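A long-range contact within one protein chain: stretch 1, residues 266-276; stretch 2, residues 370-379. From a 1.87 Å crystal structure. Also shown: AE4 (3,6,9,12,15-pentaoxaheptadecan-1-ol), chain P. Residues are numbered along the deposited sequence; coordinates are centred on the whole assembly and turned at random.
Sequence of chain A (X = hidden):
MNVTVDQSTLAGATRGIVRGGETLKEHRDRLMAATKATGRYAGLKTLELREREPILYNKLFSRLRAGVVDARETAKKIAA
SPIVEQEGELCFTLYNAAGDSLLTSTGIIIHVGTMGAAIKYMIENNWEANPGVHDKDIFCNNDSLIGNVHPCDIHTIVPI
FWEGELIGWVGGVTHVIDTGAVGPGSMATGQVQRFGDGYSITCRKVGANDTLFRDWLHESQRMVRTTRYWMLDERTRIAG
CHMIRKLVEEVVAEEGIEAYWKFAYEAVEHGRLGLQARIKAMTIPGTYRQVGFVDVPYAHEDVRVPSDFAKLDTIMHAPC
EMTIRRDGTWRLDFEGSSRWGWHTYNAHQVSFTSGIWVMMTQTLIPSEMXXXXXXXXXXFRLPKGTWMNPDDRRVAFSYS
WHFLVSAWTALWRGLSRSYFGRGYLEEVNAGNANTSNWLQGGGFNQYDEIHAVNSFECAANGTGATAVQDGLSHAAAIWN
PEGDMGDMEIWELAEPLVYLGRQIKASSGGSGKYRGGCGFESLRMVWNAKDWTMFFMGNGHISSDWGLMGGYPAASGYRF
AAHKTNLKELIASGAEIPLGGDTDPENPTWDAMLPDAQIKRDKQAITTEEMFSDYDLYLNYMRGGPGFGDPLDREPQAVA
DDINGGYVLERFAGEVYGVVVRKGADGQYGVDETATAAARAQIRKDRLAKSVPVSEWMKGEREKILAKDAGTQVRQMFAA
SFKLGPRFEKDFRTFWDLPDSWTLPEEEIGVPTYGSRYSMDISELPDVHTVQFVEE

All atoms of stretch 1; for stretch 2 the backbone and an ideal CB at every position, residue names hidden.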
# COMPACT_ATOMS: atom_id res chain seq x y z
N GLU A 266 35.29 9.61 -16.85
CA GLU A 266 36.04 8.91 -17.90
C GLU A 266 35.63 7.43 -18.00
O GLU A 266 35.57 6.91 -19.12
CB GLU A 266 37.56 9.01 -17.70
CG GLU A 266 38.14 10.42 -17.86
CD GLU A 266 39.67 10.46 -17.82
OE1 GLU A 266 40.32 9.41 -18.12
OE2 GLU A 266 40.23 11.57 -17.47
N ALA A 267 35.35 6.77 -16.86
CA ALA A 267 35.00 5.34 -16.87
C ALA A 267 33.72 5.06 -17.70
O ALA A 267 33.62 4.03 -18.36
CB ALA A 267 34.87 4.78 -15.45
N VAL A 268 32.79 6.02 -17.72
CA VAL A 268 31.56 5.89 -18.48
C VAL A 268 31.85 6.00 -19.99
O VAL A 268 31.41 5.14 -20.80
CB VAL A 268 30.51 6.95 -18.03
CG1 VAL A 268 29.18 6.74 -18.76
CG2 VAL A 268 30.26 6.93 -16.53
N GLU A 269 32.58 7.04 -20.39
CA GLU A 269 32.94 7.19 -21.82
C GLU A 269 33.79 6.00 -22.31
O GLU A 269 33.63 5.55 -23.45
CB GLU A 269 33.65 8.53 -22.08
CG GLU A 269 34.28 8.73 -23.46
CD GLU A 269 33.31 8.64 -24.64
OE1 GLU A 269 32.06 8.60 -24.45
OE2 GLU A 269 33.83 8.63 -25.81
N HIS A 270 34.68 5.50 -21.46
CA HIS A 270 35.47 4.28 -21.78
C HIS A 270 34.52 3.09 -22.10
O HIS A 270 34.74 2.33 -23.06
CB HIS A 270 36.39 3.99 -20.59
CG HIS A 270 37.36 2.87 -20.79
ND1 HIS A 270 38.20 2.45 -19.78
CD2 HIS A 270 37.61 2.06 -21.84
CE1 HIS A 270 38.95 1.46 -20.22
NE2 HIS A 270 38.62 1.20 -21.46
N GLY A 271 33.49 2.92 -21.28
CA GLY A 271 32.40 1.96 -21.57
C GLY A 271 31.72 2.10 -22.92
O GLY A 271 31.51 1.10 -23.61
N ARG A 272 31.36 3.33 -23.29
CA ARG A 272 30.75 3.60 -24.61
C ARG A 272 31.71 3.22 -25.74
O ARG A 272 31.32 2.53 -26.69
CB ARG A 272 30.32 5.06 -24.77
CG ARG A 272 29.47 5.35 -26.02
CD ARG A 272 29.33 6.82 -26.33
NE ARG A 272 30.63 7.38 -26.68
CZ ARG A 272 31.23 7.25 -27.86
NH1 ARG A 272 30.63 6.62 -28.89
NH2 ARG A 272 32.45 7.77 -28.05
N LEU A 273 32.95 3.66 -25.63
CA LEU A 273 34.01 3.29 -26.60
C LEU A 273 34.18 1.77 -26.78
O LEU A 273 34.36 1.29 -27.88
CB LEU A 273 35.39 3.94 -26.23
CG LEU A 273 35.42 5.47 -26.36
CD1 LEU A 273 36.63 6.05 -25.62
CD2 LEU A 273 35.41 5.93 -27.83
N GLY A 274 34.12 1.05 -25.67
CA GLY A 274 34.20 -0.44 -25.63
C GLY A 274 33.07 -1.11 -26.42
O GLY A 274 33.31 -2.04 -27.20
N LEU A 275 31.83 -0.63 -26.25
CA LEU A 275 30.71 -1.16 -27.04
C LEU A 275 30.88 -0.92 -28.54
O LEU A 275 30.70 -1.83 -29.34
CB LEU A 275 29.37 -0.57 -26.58
CG LEU A 275 28.18 -0.91 -27.48
CD1 LEU A 275 27.89 -2.40 -27.37
CD2 LEU A 275 26.95 -0.10 -27.12
N GLN A 276 31.19 0.31 -28.91
CA GLN A 276 31.39 0.69 -30.31
C GLN A 276 32.47 -0.20 -31.00
O GLN A 276 32.27 -0.71 -32.10
CB GLN A 276 31.73 2.16 -30.40
CG GLN A 276 31.85 2.71 -31.80
CD GLN A 276 32.34 4.16 -31.81
OE1 GLN A 276 33.20 4.60 -31.00
NE2 GLN A 276 31.80 4.92 -32.70
N UNK A 370 31.84 -2.53 -17.52
CA UNK A 370 30.42 -2.87 -17.30
C UNK A 370 29.81 -1.72 -16.45
O UNK A 370 29.94 -1.68 -15.21
CB UNK A 370 30.27 -4.22 -16.61
N UNK A 371 29.18 -0.78 -17.16
CA UNK A 371 28.60 0.42 -16.59
C UNK A 371 27.63 1.06 -17.61
O UNK A 371 27.34 0.44 -18.64
CB UNK A 371 29.70 1.40 -16.18
N UNK A 372 27.16 2.29 -17.36
CA UNK A 372 26.17 2.94 -18.22
C UNK A 372 26.67 3.40 -19.60
O UNK A 372 25.86 3.80 -20.44
CB UNK A 372 25.61 4.15 -17.48
N UNK A 373 27.99 3.35 -19.84
CA UNK A 373 28.55 3.76 -21.12
C UNK A 373 27.87 3.12 -22.34
O UNK A 373 27.51 3.84 -23.32
CB UNK A 373 30.04 3.43 -21.14
N UNK A 374 27.65 1.81 -22.26
CA UNK A 374 27.00 1.07 -23.34
C UNK A 374 25.53 1.50 -23.60
O UNK A 374 25.06 1.44 -24.75
CB UNK A 374 27.04 -0.42 -23.01
N UNK A 375 24.83 1.99 -22.59
CA UNK A 375 23.48 2.56 -22.83
C UNK A 375 23.55 3.84 -23.65
O UNK A 375 22.72 4.03 -24.54
CB UNK A 375 22.77 2.84 -21.50
N UNK A 376 24.54 4.70 -23.37
CA UNK A 376 24.76 5.91 -24.18
C UNK A 376 25.15 5.56 -25.64
O UNK A 376 24.96 6.38 -26.54
CB UNK A 376 25.85 6.77 -23.54
N UNK A 377 25.68 4.36 -25.90
CA UNK A 377 26.04 3.95 -27.26
C UNK A 377 24.97 3.19 -28.02
O UNK A 377 25.24 2.67 -29.09
CB UNK A 377 27.30 3.08 -27.20
N UNK A 378 23.74 3.14 -27.49
CA UNK A 378 22.60 2.43 -28.11
C UNK A 378 21.39 3.38 -28.23
O UNK A 378 21.11 4.15 -27.32
CB UNK A 378 22.23 1.19 -27.29
N UNK A 379 20.71 3.37 -29.38
CA UNK A 379 19.47 4.15 -29.56
C UNK A 379 18.25 3.23 -29.39
O UNK A 379 18.25 2.12 -29.93
CB UNK A 379 19.45 4.82 -30.93
C2 AE4 P . 19.72 11.18 -29.48
C3 AE4 P . 19.71 12.01 -28.20
O4 AE4 P . 20.90 11.74 -27.45
C5 AE4 P . 21.26 12.74 -26.48
C6 AE4 P . 22.04 12.10 -25.32
O7 AE4 P . 21.28 12.06 -24.10
C8 AE4 P . 20.22 11.09 -24.14
C9 AE4 P . 19.42 11.18 -22.85
C11 AE4 P . 19.31 8.94 -21.97
O10 AE4 P . 19.93 10.22 -21.93
C12 AE4 P . 20.38 7.86 -21.95
O13 AE4 P . 20.75 7.55 -20.61
C14 AE4 P . 21.27 6.24 -20.49
C15 AE4 P . 21.83 6.02 -19.09
O16 AE4 P . 20.75 5.92 -18.17
C17 AE4 P . 20.39 4.58 -17.83
C18 AE4 P . 19.35 4.66 -16.71
O19 AE4 P . 19.90 5.38 -15.59

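Position 370 has an extended backbone, and its CA-to-CB bond points away from stretch 1. The helix sets no preference, and the residue is Ile 370.

At position 371 the CB points toward the helix but stays 5.2 Å from Ala 267 O, room for a short side chain. The next residues turn into a short helix, so a capping residue such as Ser, Thr, Asp or Asn would suit; a side chain that also donates could reach the Ala 267 carbonyl. Asn 371 does both. Its ND2 donates to Ala 267 O at 3.0 Å, while its OD1 accepts from the backbone N of position 373 at 3.0 Å, a capping bond. The amide also sits against Gly 271, where an ideal CB would lie only 2.4 Å from Asn 371 OD1.

Position 372 points sideways, its ideal CB 4.6 Å from Val 268 CG1, and many residues would fit. The end of the Asp 372 side chain leads farther from the helix, and the carboxylate makes no contact with it.

Position 373 is the tightest. Its CA is 4.1 Å from Arg 272 CA, and an ideal CB would lie 2.2 Å from Val 268 O and 2.5 Å from Arg 272 N. The torsions would suit any residue, but the helix leaves no room for a CB, so glycine is needed. Gly 373 brings its CA to 3.2 Å from Val 268 O, a CA-H...O contact.

At position 374 the CB points sideways, 4.1 Å from Leu 275 CD2, which favours a small apolar side chain. Ala 374 packs its CB 4.0 Å from Leu 275 CD2.

Position 375 points away from stretch 1, which sets no limit here, though AE4 C14 lies about 3.9 Å from the ideal CB, so a small side chain fits readily; Ala 375 has its CB 3.8 Å from AE4 C14.

Position 376 points toward the helix, its ideal CB 4.5 Å from Arg 272 CD. A larger apolar or aromatic side chain could extend to Val 268. In Tyr 376, CD2 lies 4.3 Å from Val 268 CG1, and AE4 C14 lies over one ring face.

At position 377 an ideal CB would be a tight 3.2 Å from Leu 275 CD2 and 3.4 Å from Arg 272 CG, so glycine is favoured. Gly 377 lets its CA approach Arg 272 CG at 3.9 Å.

Position 378 points sideways near Leu 275, with the carbonyl of 374 available as an acceptor, so Ser or Thr would suit. Thr 378 donates from OG1 to Ala 374 O at 3.0 Å.

Position 379 is out of the helix's reach; Glu 379 bonds elsewhere in the structure.

Stretch 2, residues 370-379: INDGAAYGTE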
# COMPACT_ATOMS: atom_id res chain seq x y z
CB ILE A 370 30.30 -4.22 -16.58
CG1 ILE A 370 31.07 -5.33 -17.33
CG2 ILE A 370 28.85 -4.60 -16.32
CD1 ILE A 370 30.56 -5.62 -18.70
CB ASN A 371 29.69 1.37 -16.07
CG ASN A 371 30.62 1.90 -17.17
OD1 ASN A 371 30.25 1.99 -18.34
ND2 ASN A 371 31.84 2.28 -16.78
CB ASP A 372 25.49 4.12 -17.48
CG ASP A 372 24.52 3.65 -16.41
OD1 ASP A 372 24.02 2.48 -16.49
OD2 ASP A 372 24.22 4.40 -15.43
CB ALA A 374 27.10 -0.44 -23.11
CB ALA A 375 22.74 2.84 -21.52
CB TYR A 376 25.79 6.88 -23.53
CG TYR A 376 25.27 7.59 -22.28
CD1 TYR A 376 24.40 8.67 -22.40
CD2 TYR A 376 25.57 7.14 -20.99
CE1 TYR A 376 23.88 9.29 -21.28
CE2 TYR A 376 25.07 7.77 -19.86
CZ TYR A 376 24.21 8.85 -20.01
OH TYR A 376 23.66 9.47 -18.92
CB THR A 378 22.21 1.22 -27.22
OG1 THR A 378 23.35 0.40 -26.93
CG2 THR A 378 21.14 0.37 -27.88
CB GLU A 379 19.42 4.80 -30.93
CG GLU A 379 20.47 5.87 -31.20
CD GLU A 379 20.55 6.25 -32.68
OE1 GLU A 379 21.64 6.70 -33.07
OE2 GLU A 379 19.61 5.99 -33.48
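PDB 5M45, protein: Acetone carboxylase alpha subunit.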